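Local coordinates for putative branched-chain amino acid aminotransferase IlvE (Streptococcus mutans, PDB 4DQN), which probably catalyses the pyridoxal-phosphate-dependent, reversible transfer of the amino group between leucine, isoleucine or valine and 2-oxoglutarate, at residues 213-217 with 218-222; 272-275 with 276-279; 40-43 with 44-48. All coordinates share one frame; numbering follows the deposited sequence.

Contact 1 of 3, residues 213-217 with 218-222; sequences YLDPA and THTKI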
ATOM      1  N   TYR A 213     -16.153  -7.153   3.089  1.00 32.15           N
ATOM      2  CA  TYR A 213     -15.104  -7.619   3.983  1.00 32.65           C
ATOM      3  C   TYR A 213     -15.610  -7.649   5.408  1.00 35.92           C
ATOM      4  O   TYR A 213     -16.383  -6.783   5.803  1.00 34.17           O
ATOM      5  CB  TYR A 213     -13.893  -6.683   3.907  1.00 36.01           C
ATOM      6  CG  TYR A 213     -13.246  -6.659   2.549  1.00 37.30           C
ATOM      7  CD1 TYR A 213     -13.616  -5.716   1.598  1.00 35.94           C
ATOM      8  CD2 TYR A 213     -12.271  -7.587   2.213  1.00 36.60           C
ATOM      9  CE1 TYR A 213     -13.029  -5.696   0.353  1.00 36.61           C
ATOM     10  CE2 TYR A 213     -11.680  -7.580   0.973  1.00 33.29           C
ATOM     11  CZ  TYR A 213     -12.060  -6.638   0.047  1.00 36.89           C
ATOM     12  OH  TYR A 213     -11.465  -6.646  -1.192  1.00 33.62           O
ATOM     13  N   LEU A 214     -15.169  -8.635   6.186  1.00 36.44           N
ATOM     14  CA  LEU A 214     -15.530  -8.699   7.600  1.00 35.96           C
ATOM     15  C   LEU A 214     -14.348  -8.236   8.440  1.00 36.82           C
ATOM     16  O   LEU A 214     -13.250  -8.031   7.913  1.00 37.80           O
ATOM     17  CB  LEU A 214     -15.949 -10.113   8.004  1.00 36.13           C
ATOM     18  CG  LEU A 214     -17.003 -10.777   7.126  1.00 35.65           C
ATOM     19  CD1 LEU A 214     -17.510 -12.056   7.771  1.00 35.74           C
ATOM     20  CD2 LEU A 214     -18.149  -9.800   6.864  1.00 38.58           C
ATOM     21  N   ASP A 215     -14.569  -8.058   9.740  1.00 35.76           N
ATOM     22  CA  ASP A 215     -13.511  -7.555  10.617  1.00 39.33           C
ATOM     23  C   ASP A 215     -12.338  -8.535  10.605  1.00 41.39           C
ATOM     24  O   ASP A 215     -12.538  -9.745  10.720  1.00 38.72           O
ATOM     25  CB  ASP A 215     -14.040  -7.289  12.032  1.00 40.83           C
ATOM     26  CG  ASP A 215     -14.337  -8.558  12.792  1.00 40.60           C
ATOM     27  OD1 ASP A 215     -15.378  -9.191  12.511  1.00 38.84           O
ATOM     28  OD2 ASP A 215     -13.530  -8.913  13.682  1.00 41.46           O
ATOM     29  N   PRO A 216     -11.112  -8.015  10.412  1.00 41.29           N
ATOM     30  CA  PRO A 216      -9.952  -8.897  10.209  1.00 40.76           C
ATOM     31  C   PRO A 216      -9.575  -9.728  11.436  1.00 44.48           C
ATOM     32  O   PRO A 216      -9.009 -10.809  11.271  1.00 46.73           O
ATOM     33  CB  PRO A 216      -8.819  -7.927   9.835  1.00 44.20           C
ATOM     34  CG  PRO A 216      -9.273  -6.570  10.324  1.00 42.80           C
ATOM     35  CD  PRO A 216     -10.778  -6.593  10.210  1.00 41.16           C
ATOM     36  N   ALA A 217      -9.885  -9.244  12.636  1.00 45.44           N
ATOM     37  CA  ALA A 217      -9.580  -9.993  13.855  1.00 47.46           C
ATOM     38  C   ALA A 217     -10.404 -11.271  13.962  1.00 46.56           C
ATOM     39  O   ALA A 217      -9.853 -12.371  14.080  1.00 52.37           O
ATOM     40  CB  ALA A 217      -9.805  -9.124  15.088  1.00 50.07           C
ATOM     41  N   THR A 218     -11.725 -11.120  13.928  1.00 42.81           N
ATOM     42  CA  THR A 218     -12.618 -12.238  14.234  1.00 45.34           C
ATOM     43  C   THR A 218     -13.489 -12.722  13.064  1.00 44.05           C
ATOM     44  O   THR A 218     -14.041 -13.825  13.117  1.00 40.70           O
ATOM     45  CB  THR A 218     -13.526 -11.891  15.432  1.00 45.00           C
ATOM     46  OG1 THR A 218     -14.561 -10.992  15.015  1.00 44.53           O
ATOM     47  CG2 THR A 218     -12.712 -11.218  16.525  1.00 43.88           C
ATOM     48  N   HIS A 219     -13.610 -11.901  12.019  1.00 39.59           N
ATOM     49  CA  HIS A 219     -14.460 -12.226  10.870  1.00 40.01           C
ATOM     50  C   HIS A 219     -15.879 -12.596  11.299  1.00 41.50           C
ATOM     51  O   HIS A 219     -16.394 -13.657  10.942  1.00 37.36           O
ATOM     52  CB  HIS A 219     -13.830 -13.326  10.001  1.00 37.88           C
ATOM     53  CG  HIS A 219     -12.763 -12.820   9.082  1.00 40.70           C
ATOM     54  ND1 HIS A 219     -12.910 -12.789   7.709  1.00 41.18           N
ATOM     55  CD2 HIS A 219     -11.537 -12.301   9.337  1.00 40.25           C
ATOM     56  CE1 HIS A 219     -11.822 -12.277   7.161  1.00 40.57           C
ATOM     57  NE2 HIS A 219     -10.973 -11.969   8.128  1.00 39.23           N
ATOM     58  N   THR A 220     -16.504 -11.711  12.072  1.00 35.95           N
ATOM     59  CA  THR A 220     -17.872 -11.938  12.515  1.00 38.00           C
ATOM     60  C   THR A 220     -18.763 -10.703  12.299  1.00 40.72           C
ATOM     61  O   THR A 220     -19.992 -10.779  12.406  1.00 39.13           O
ATOM     62  CB  THR A 220     -17.893 -12.348  13.990  1.00 43.76           C
ATOM     63  OG1 THR A 220     -19.194 -12.842  14.329  1.00 56.95           O
ATOM     64  CG2 THR A 220     -17.558 -11.161  14.859  1.00 39.47           C
ATOM     65  N   LYS A 221     -18.132  -9.573  11.981  1.00 37.77           N
ATOM     66  CA  LYS A 221     -18.841  -8.308  11.812  1.00 37.34           C
ATOM     67  C   LYS A 221     -18.466  -7.688  10.472  1.00 39.95           C
ATOM     68  O   LYS A 221     -17.326  -7.816  10.017  1.00 36.84           O
ATOM     69  CB  LYS A 221     -18.457  -7.345  12.932  1.00 41.33           C
ATOM     70  CG  LYS A 221     -18.723  -7.870  14.330  1.00 43.59           C
ATOM     71  CD  LYS A 221     -18.060  -6.984  15.381  1.00 47.72           C
ATOM     72  CE  LYS A 221     -16.564  -6.886  15.117  1.00 51.99           C
ATOM     73  NZ  LYS A 221     -15.865  -5.948  16.039  1.00 56.22           N
ATOM     74  N   ILE A 222     -19.425  -7.021   9.840  1.00 37.15           N
ATOM     75  CA  ILE A 222     -19.195  -6.391   8.545  1.00 36.54           C
ATOM     76  C   ILE A 222     -18.352  -5.135   8.700  1.00 38.95           C
ATOM     77  O   ILE A 222     -18.577  -4.327   9.607  1.00 36.67           O
ATOM     78  CB  ILE A 222     -20.531  -6.040   7.847  1.00 37.37           C
ATOM     79  CG1 ILE A 222     -21.260  -7.321   7.434  1.00 38.71           C
ATOM     80  CG2 ILE A 222     -20.296  -5.169   6.622  1.00 34.86           C
ATOM     81  CD1 ILE A 222     -22.605  -7.062   6.751  1.00 38.40           C
TER
HETATM   82  O   HOH W   1     -12.709  -6.942  15.734  1.00 48.59           O
HETATM   83  O   HOH W   2      -8.272 -12.114   8.859  1.00 40.47           O
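Both carboxylate oxygens of Asp215 are gripped twice, so one side chain ties together the peptides of Thr218, Thr220 and Lys221. Asp215 OD1 accepts from two successive peptides, Thr220 N at 2.8 Å on its syn side but tilted out of the carboxylate plane, and Lys221 N nearly along the C-O axis. Asp215 OD2 receives Thr218 OG1 on its syn lone pair at 2.7 Å, while Thr218 N approaches it from above the carboxylate plane. The group is delivered inward because CG lies between the backbone N and the carbonyl carbon (chi1 72°). Main-chain bonds reinforce the grip: His219 N reaches Asp215 O at 2.7 Å, and Asp215 N donates a hydrogen bond to Lys221 O at 2.8 Å. The ammonium of Lys221 stops short of a salt bridge, NZ standing 4.4 Å from Asp215 OD2, with a water between them that NZ holds weakly. On the His219 ring, Pro216 O lies in plane at the edge, 3.5 Å from CD2, and a second water joins that oxygen to NE2; ND1 is bound by Asp174. The turn closes a beta hairpin, joining strand 211-214 to the antiparallel strand 222-225, and Tyr213 at its base packs on helix 190-205.

Contact 2 of 3, residues 272-275 with 276-279; sequences DVCV and DELD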
ATOM      1  N   ASP A 272     -22.000  -2.179  15.638  1.00 44.54           N
ATOM      2  CA  ASP A 272     -21.543  -3.355  14.920  1.00 42.52           C
ATOM      3  C   ASP A 272     -22.703  -4.070  14.220  1.00 42.69           C
ATOM      4  O   ASP A 272     -23.870  -3.968  14.631  1.00 38.74           O
ATOM      5  CB  ASP A 272     -20.654  -4.274  15.769  1.00 51.07           C
ATOM      6  CG  ASP A 272     -21.309  -4.705  17.047  1.00 50.52           C
ATOM      7  OD1 ASP A 272     -22.541  -4.919  17.040  1.00 56.09           O
ATOM      8  OD2 ASP A 272     -20.583  -4.836  18.059  1.00 47.88           O
ATOM      9  N   VAL A 273     -22.373  -4.727  13.116  1.00 34.58           N
ATOM     10  CA  VAL A 273     -23.343  -5.422  12.287  1.00 37.42           C
ATOM     11  C   VAL A 273     -22.825  -6.845  12.149  1.00 36.04           C
ATOM     12  O   VAL A 273     -21.807  -7.069  11.499  1.00 33.83           O
ATOM     13  CB  VAL A 273     -23.446  -4.768  10.888  1.00 38.09           C
ATOM     14  CG1 VAL A 273     -24.359  -5.580   9.967  1.00 33.83           C
ATOM     15  CG2 VAL A 273     -23.934  -3.319  10.997  1.00 33.91           C
ATOM     16  N   CYS A 274     -23.493  -7.801  12.785  1.00 33.61           N
ATOM     17  CA  CYS A 274     -22.987  -9.171  12.809  1.00 41.09           C
ATOM     18  C   CYS A 274     -23.466  -9.934  11.593  1.00 36.09           C
ATOM     19  O   CYS A 274     -24.627  -9.811  11.204  1.00 35.59           O
ATOM     20  CB  CYS A 274     -23.419  -9.889  14.086  1.00 41.07           C
ATOM     21  SG  CYS A 274     -22.898  -9.015  15.575  1.00 52.67           S
ATOM     22  N   VAL A 275     -22.577 -10.725  10.991  1.00 36.97           N
ATOM     23  CA  VAL A 275     -22.937 -11.468   9.784  1.00 36.66           C
ATOM     24  C   VAL A 275     -23.957 -12.555  10.049  1.00 41.05           C
ATOM     25  O   VAL A 275     -24.494 -13.151   9.106  1.00 39.89           O
ATOM     26  CB  VAL A 275     -21.724 -12.130   9.096  1.00 42.04           C
ATOM     27  CG1 VAL A 275     -20.981 -11.124   8.275  1.00 41.93           C
ATOM     28  CG2 VAL A 275     -20.810 -12.840  10.113  1.00 38.36           C
ATOM     29  N   ASP A 276     -24.210 -12.828  11.323  1.00 37.37           N
ATOM     30  CA  ASP A 276     -25.147 -13.886  11.686  1.00 42.65           C
ATOM     31  C   ASP A 276     -26.539 -13.333  11.944  1.00 44.11           C
ATOM     32  O   ASP A 276     -27.471 -14.091  12.216  1.00 47.66           O
ATOM     33  CB  ASP A 276     -24.647 -14.651  12.909  1.00 43.45           C
ATOM     34  CG  ASP A 276     -23.298 -15.288  12.678  1.00 52.46           C
ATOM     35  OD1 ASP A 276     -23.232 -16.287  11.922  1.00 55.96           O
ATOM     36  OD2 ASP A 276     -22.300 -14.793  13.253  1.00 57.93           O
ATOM     37  N   GLU A 277     -26.676 -12.012  11.843  1.00 44.42           N
ATOM     38  CA  GLU A 277     -27.948 -11.336  12.116  1.00 45.73           C
ATOM     39  C   GLU A 277     -28.437 -10.533  10.904  1.00 45.40           C
ATOM     40  O   GLU A 277     -29.016  -9.466  11.071  1.00 45.75           O
ATOM     41  CB  GLU A 277     -27.811 -10.400  13.338  1.00 45.72           C
ATOM     42  CG  GLU A 277     -26.833  -9.224  13.110  1.00 49.73           C
ATOM     43  CD  GLU A 277     -26.758  -8.231  14.260  1.00 51.91           C
ATOM     44  OE1 GLU A 277     -27.229  -8.570  15.381  1.00 51.09           O
ATOM     45  OE2 GLU A 277     -26.213  -7.113  14.032  1.00 40.62           O
ATOM     46  N   LEU A 278     -28.218 -11.035   9.691  1.00 43.08           N
ATOM     47  CA  LEU A 278     -28.595 -10.275   8.492  1.00 42.55           C
ATOM     48  C   LEU A 278     -30.106 -10.045   8.362  1.00 42.44           C
ATOM     49  O   LEU A 278     -30.535  -9.052   7.770  1.00 42.83           O
ATOM     50  CB  LEU A 278     -28.033 -10.921   7.221  1.00 38.91           C
ATOM     51  CG  LEU A 278     -26.507 -10.950   7.100  1.00 40.09           C
ATOM     52  CD1 LEU A 278     -26.072 -11.584   5.792  1.00 40.13           C
ATOM     53  CD2 LEU A 278     -25.937  -9.556   7.220  1.00 39.84           C
ATOM     54  N   ASP A 279     -30.909 -10.943   8.931  1.00 42.76           N
ATOM     55  CA  ASP A 279     -32.365 -10.785   8.934  1.00 43.87           C
ATOM     56  C   ASP A 279     -32.819  -9.559   9.740  1.00 43.08           C
ATOM     57  O   ASP A 279     -33.988  -9.175   9.689  1.00 42.88           O
ATOM     58  CB  ASP A 279     -33.037 -12.049   9.474  1.00 45.97           C
ATOM     59  CG  ASP A 279     -32.200 -12.739  10.539  1.00 57.13           C
ATOM     60  OD1 ASP A 279     -32.189 -12.253  11.695  1.00 58.50           O
ATOM     61  OD2 ASP A 279     -31.546 -13.765  10.219  1.00 58.88           O
TER
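Glu277 folds its side chain back over Cys274, and tracing it outward illustrates how a carboxylate can complete a turn begun by the main chain. Glu277 CB stands 3.9 Å from Cys274 O. CG sits between the backbone N and the carbonyl carbon (chi1 65°), which sends the rest of the side chain back along the preceding residues. There Glu277 CG lies beside Cys274, 3.0 Å from its O and 3.6 Å from its CB, so the methylene is pressed close to the carbonyl oxygen. Beyond CG the chain is extended, and Glu277 CD passes alongside Cys274 CB at 3.7 Å. At the tip, Glu277 OE2 accepts from Cys274 N at 3.1 Å; the N-H points almost straight at the oxygen (174°) yet meets it from above the carboxylate plane, 50° out of it. The thiol is a looser neighbour, with Cys274 SG 4.1 Å from Glu277 OE2. Asp272 OD1 stands 5.2 Å from Glu277 OE2, near enough that two negative charges would probably repel mildly. Further on, Leu278 brings CG to within 3.6 Å of Val275 O. The main-chain closure is the bond from Glu277 N to Cys274 O, so the N-H and the C=O of Cys274 are both held by Glu277, one through its side chain and the other through its backbone. This is a type I beta turn, from Cys274 to Glu277, stapled by the side chain of its last residue; it leads into a 3-10 segment that includes Leu278 and Asp279, within the connection from strand 267-270 to strand 281-288.

Contact 3 of 3, residues 40-43 with 44-48; sequences TEDA and TLHIS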
ATOM      1  N   THR A  40      -1.670  23.310 -14.095  1.00 27.24           N
ATOM      2  CA  THR A  40      -0.768  22.838 -15.133  1.00 29.17           C
ATOM      3  C   THR A  40      -1.539  22.042 -16.165  1.00 28.94           C
ATOM      4  O   THR A  40      -2.587  21.453 -15.866  1.00 29.09           O
ATOM      5  CB  THR A  40       0.361  21.961 -14.562  1.00 30.70           C
ATOM      6  OG1 THR A  40       1.259  21.605 -15.618  1.00 30.79           O
ATOM      7  CG2 THR A  40      -0.218  20.680 -13.928  1.00 26.55           C
ATOM      8  N   GLU A  41      -1.013  22.026 -17.383  1.00 27.22           N
ATOM      9  CA  GLU A  41      -1.631  21.299 -18.474  1.00 29.89           C
ATOM     10  C   GLU A  41      -1.013  19.920 -18.589  1.00 27.45           C
ATOM     11  O   GLU A  41      -1.436  19.111 -19.411  1.00 27.47           O
ATOM     12  CB  GLU A  41      -1.443  22.067 -19.792  1.00 31.29           C
ATOM     13  CG  GLU A  41      -2.060  23.462 -19.768  1.00 35.10           C
ATOM     14  CD  GLU A  41      -1.968  24.151 -21.110  1.00 41.82           C
ATOM     15  OE1 GLU A  41      -1.430  25.274 -21.167  1.00 46.69           O
ATOM     16  OE2 GLU A  41      -2.425  23.557 -22.109  1.00 43.40           O
ATOM     17  N   ASP A  42      -0.005  19.655 -17.763  1.00 25.25           N
ATOM     18  CA  ASP A  42       0.750  18.405 -17.883  1.00 28.30           C
ATOM     19  C   ASP A  42       0.117  17.350 -16.997  1.00 26.39           C
ATOM     20  O   ASP A  42       0.129  17.469 -15.774  1.00 28.42           O
ATOM     21  CB  ASP A  42       2.203  18.611 -17.451  1.00 26.12           C
ATOM     22  CG  ASP A  42       3.108  17.482 -17.889  1.00 26.74           C
ATOM     23  OD1 ASP A  42       2.611  16.484 -18.465  1.00 24.82           O
ATOM     24  OD2 ASP A  42       4.330  17.583 -17.645  1.00 30.03           O
ATOM     25  N   ALA A  43      -0.420  16.312 -17.623  1.00 25.11           N
ATOM     26  CA  ALA A  43      -1.092  15.236 -16.906  1.00 26.52           C
ATOM     27  C   ALA A  43      -0.115  14.116 -16.557  1.00 27.12           C
ATOM     28  O   ALA A  43      -0.515  13.073 -16.041  1.00 24.02           O
ATOM     29  CB  ALA A  43      -2.250  14.700 -17.743  1.00 25.16           C
ATOM     30  N   THR A  44       1.167  14.341 -16.842  1.00 25.74           N
ATOM     31  CA  THR A  44       2.211  13.376 -16.500  1.00 26.47           C
ATOM     32  C   THR A  44       2.965  13.885 -15.283  1.00 25.93           C
ATOM     33  O   THR A  44       3.360  15.056 -15.239  1.00 26.69           O
ATOM     34  CB  THR A  44       3.194  13.179 -17.662  1.00 28.22           C
ATOM     35  OG1 THR A  44       2.483  12.669 -18.789  1.00 27.56           O
ATOM     36  CG2 THR A  44       4.269  12.165 -17.287  1.00 27.40           C
ATOM     37  N   LEU A  45       3.136  13.023 -14.277  1.00 24.86           N
ATOM     38  CA  LEU A  45       3.927  13.390 -13.109  1.00 26.20           C
ATOM     39  C   LEU A  45       5.351  12.945 -13.339  1.00 26.70           C
ATOM     40  O   LEU A  45       5.591  11.858 -13.866  1.00 26.29           O
ATOM     41  CB  LEU A  45       3.376  12.753 -11.830  1.00 24.03           C
ATOM     42  CG  LEU A  45       2.000  13.245 -11.367  1.00 23.50           C
ATOM     43  CD1 LEU A  45       1.447  12.302 -10.314  1.00 26.24           C
ATOM     44  CD2 LEU A  45       2.080  14.665 -10.804  1.00 22.83           C
ATOM     45  N   HIS A  46       6.299  13.795 -12.956  1.00 25.59           N
ATOM     46  CA  HIS A  46       7.716  13.520 -13.189  1.00 27.44           C
ATOM     47  C   HIS A  46       8.393  13.374 -11.830  1.00 27.04           C
ATOM     48  O   HIS A  46       8.674  14.364 -11.159  1.00 25.41           O
ATOM     49  CB  HIS A  46       8.324  14.675 -13.993  1.00 26.34           C
ATOM     50  CG  HIS A  46       7.524  15.031 -15.212  1.00 26.62           C
ATOM     51  ND1 HIS A  46       7.683  14.384 -16.417  1.00 26.51           N
ATOM     52  CD2 HIS A  46       6.533  15.937 -15.397  1.00 29.30           C
ATOM     53  CE1 HIS A  46       6.841  14.891 -17.304  1.00 28.25           C
ATOM     54  NE2 HIS A  46       6.125  15.830 -16.707  1.00 28.06           N
ATOM     55  N   ILE A  47       8.618  12.136 -11.401  1.00 24.41           N
ATOM     56  CA  ILE A  47       9.027  11.899 -10.025  1.00 22.94           C
ATOM     57  C   ILE A  47      10.225  10.972  -9.981  1.00 27.21           C
ATOM     58  O   ILE A  47      10.435  10.155 -10.886  1.00 26.61           O
ATOM     59  CB  ILE A  47       7.874  11.319  -9.166  1.00 22.45           C
ATOM     60  CG1 ILE A  47       7.468   9.927  -9.650  1.00 21.80           C
ATOM     61  CG2 ILE A  47       6.643  12.246  -9.197  1.00 22.97           C
ATOM     62  CD1 ILE A  47       6.331   9.299  -8.818  1.00 21.38           C
ATOM     63  N   SER A  48      11.017  11.107  -8.926  1.00 25.34           N
ATOM     64  CA  SER A  48      12.205  10.278  -8.751  1.00 25.91           C
ATOM     65  C   SER A  48      11.885   8.787  -8.792  1.00 25.18           C
ATOM     66  O   SER A  48      10.885   8.344  -8.215  1.00 22.61           O
ATOM     67  CB  SER A  48      12.853  10.606  -7.408  1.00 26.24           C
ATOM     68  OG  SER A  48      13.975   9.762  -7.198  1.00 27.87           O
TER
HETATM   69  O   HOH W   3      -0.489  11.386 -18.916  1.00 38.70           O
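Asp42 and His46 meet through a short hydrogen bond, His46 NE2 to Asp42 OD2 at 2.7 Å and close to straight (167°). The oxygen lies at the ring edge, almost in the imidazole plane, and is approached on its syn side, though tilted out of the carboxylate plane; the carboxylate is turned 51° against the ring. The other oxygen is also used, Asp42 OD1 accepting from Thr44 N at 3.1 Å, with the donor well above the carboxylate plane. With CG trans to the backbone nitrogen (chi1 -165°), the carboxylate is carried forward along the chain to both donors. The bond to Thr44 N closes an Asx turn where the chain enters strand 44-48. That strand lies at the dimer interface: Leu45, His46 and Ile47 pair antiparallel with a strand of the second subunit, continuing the sheet across the boundary. The His46 ring has a partner on its other nitrogen, ND1 being hydrogen-bonded to ND1 of His46 of the second subunit. Further out, a water bridges Thr44 OG1 and, weakly, Ala43 O. Upstream, an ST turn positions Asp42, whose N donates to Thr40 OG1 at 3.2 Å, and Arg24 of strand 24-30 holds Thr40 O.

In the fold
Followed from the N terminus, the chain meets contact 3 first, where the short loop 41-43 links strand 33-40, outermost within this chain in the seven-stranded antiparallel sheet, to the interface strand 44-48. Contact 1 closes the hairpin between strands 211-214 and 222-225 of the mixed sheet. Contact 2 follows in the connection from strand 267-270 to 281-288. The three lie in series, and none encloses another. Contacts 1 and 2 nevertheless touch: Ile222 N with Val273 O and Thr220 O with Val275 N are probable hydrogen bonds, and Leu214 packs on Val275. Contact 3 is remote, its centre about 40 Å from that of contact 1.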